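Local coordinates for BAG family molecular chaperone regulator 4 (Arabidopsis thaliana, PDB 4HWH), which acts as a co-chaperone that binds the ATPase domain of HSP70 chaperones and probably regulates programmed cell death and stress responses, at residues A[34-37]-A[38-42]. Numbering follows the deposited sequence.
Sequences VAVR and EFDMA
The Phe39 ring meets Val34 obliquely, CZ lying 3.6 Å from Val34 CG1, while the Arg37 guanidinium has the Met41 methyl CE at its edge and the Glu38 carboxylate turned 68° against it. The segment leads into and forms the opening turns of helix 36-54, the second of the three helices in the BAG-domain bundle. Val34, just before the helix, swings CG1 opposite its backbone N (chi1 175°), which sets that methyl against both Phe39 CZ and Glu38 CG; the Val34 side chain also touches Leu24 and Val28 of helix 3-29. Phe39 is buried and reaches Val80 and Leu83 of helix 63-86, and an alanine here would probably leave Val34 CG1 without its aromatic partner and open a gap there. Arg37 NE sits 3.5 Å from Glu38 OE2, a salt bridge of charges alone, since the oxygen lies well out of the guanidinium plane. Asp40 OD1 forms a salt bridge with Lys84 NZ, and its OD2 rests 3.6 Å from Val36 CG2. Hydrogen bonds open the helix: Glu38 N donates three residues back to Ala35 O (3.0 Å), Asp40 N and Met41 N four back to Val36 O and Arg37 O. Met41 CE folds to 3.8 Å from Arg37 CD.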
loop_
_atom_site.group_PDB
_atom_site.type_symbol
_atom_site.label_atom_id
_atom_site.label_comp_id
_atom_site.label_asym_id
_atom_site.label_seq_id
_atom_site.Cartn_x
_atom_site.Cartn_y
_atom_site.Cartn_z
ATOM N N VAL A 34 -9.560 3.548 -15.488
ATOM C CA VAL A 34 -9.507 2.673 -14.325
ATOM C C VAL A 34 -10.658 2.949 -13.361
ATOM O O VAL A 34 -10.873 4.090 -12.946
ATOM C CB VAL A 34 -8.166 2.825 -13.579
ATOM C CG1 VAL A 34 -8.162 1.994 -12.309
ATOM C CG2 VAL A 34 -7.007 2.427 -14.488
ATOM N N ALA A 35 -11.395 1.897 -13.014
ATOM C CA ALA A 35 -12.527 2.011 -12.093
ATOM C C ALA A 35 -12.088 2.570 -10.745
ATOM O O ALA A 35 -11.033 2.206 -10.232
ATOM C CB ALA A 35 -13.194 0.657 -11.908
ATOM N N VAL A 36 -12.901 3.448 -10.167
ATOM C CA VAL A 36 -12.560 4.054 -8.886
ATOM C C VAL A 36 -12.300 3.007 -7.796
ATOM O O VAL A 36 -11.470 3.221 -6.909
ATOM C CB VAL A 36 -13.644 5.055 -8.416
ATOM C CG1 VAL A 36 -14.990 4.362 -8.263
ATOM C CG2 VAL A 36 -13.228 5.722 -7.113
ATOM N N ARG A 37 -12.991 1.871 -7.865
ATOM C CA ARG A 37 -12.829 0.844 -6.834
ATOM C C ARG A 37 -11.406 0.287 -6.770
ATOM O O ARG A 37 -10.971 -0.179 -5.720
ATOM C CB ARG A 37 -13.840 -0.298 -6.997
ATOM C CG ARG A 37 -13.555 -1.243 -8.154
ATOM C CD ARG A 37 -14.215 -2.598 -7.928
ATOM N NE ARG A 37 -14.056 -3.477 -9.083
ATOM C CZ ARG A 37 -14.983 -3.647 -10.018
ATOM N NH1 ARG A 37 -16.139 -3.004 -9.930
ATOM N NH2 ARG A 37 -14.756 -4.464 -11.038
ATOM N N GLU A 38 -10.682 0.330 -7.887
ATOM C CA GLU A 38 -9.299 -0.140 -7.892
ATOM C C GLU A 38 -8.466 0.702 -6.932
ATOM O O GLU A 38 -7.710 0.172 -6.121
ATOM C CB GLU A 38 -8.678 -0.072 -9.292
ATOM C CG GLU A 38 -9.497 -0.707 -10.392
ATOM C CD GLU A 38 -9.906 -2.130 -10.077
ATOM O OE1 GLU A 38 -9.115 -2.871 -9.459
ATOM O OE2 GLU A 38 -11.028 -2.507 -10.457
ATOM N N PHE A 39 -8.600 2.021 -7.039
ATOM C CA PHE A 39 -7.848 2.926 -6.179
ATOM C C PHE A 39 -8.292 2.781 -4.728
ATOM O O PHE A 39 -7.470 2.774 -3.812
ATOM C CB PHE A 39 -8.021 4.373 -6.638
ATOM C CG PHE A 39 -7.682 4.593 -8.080
ATOM C CD1 PHE A 39 -6.423 4.277 -8.565
ATOM C CD2 PHE A 39 -8.620 5.116 -8.953
ATOM C CE1 PHE A 39 -6.104 4.476 -9.896
ATOM C CE2 PHE A 39 -8.310 5.317 -10.287
ATOM C CZ PHE A 39 -7.047 4.995 -10.758
ATOM N N ASP A 40 -9.598 2.659 -4.522
ATOM C CA ASP A 40 -10.131 2.563 -3.172
ATOM C C ASP A 40 -9.781 1.237 -2.506
ATOM O O ASP A 40 -9.458 1.203 -1.320
ATOM C CB ASP A 40 -11.641 2.812 -3.168
ATOM C CG ASP A 40 -11.981 4.274 -3.381
ATOM O OD1 ASP A 40 -11.079 5.118 -3.216
ATOM O OD2 ASP A 40 -13.142 4.582 -3.709
ATOM N N MET A 41 -9.831 0.145 -3.261
ATOM C CA MET A 41 -9.418 -1.143 -2.713
ATOM C C MET A 41 -7.934 -1.138 -2.353
ATOM O O MET A 41 -7.544 -1.667 -1.312
ATOM C CB MET A 41 -9.714 -2.283 -3.689
ATOM C CG MET A 41 -11.173 -2.688 -3.762
ATOM S SD MET A 41 -11.372 -4.221 -4.702
ATOM C CE MET A 41 -10.970 -3.662 -6.353
ATOM N N ALA A 42 -7.104 -0.551 -3.212
ATOM C CA ALA A 42 -5.675 -0.472 -2.913
ATOM C C ALA A 42 -5.452 0.331 -1.632
ATOM O O ALA A 42 -4.648 -0.047 -0.777
ATOM C CB ALA A 42 -4.902 0.147 -4.081
#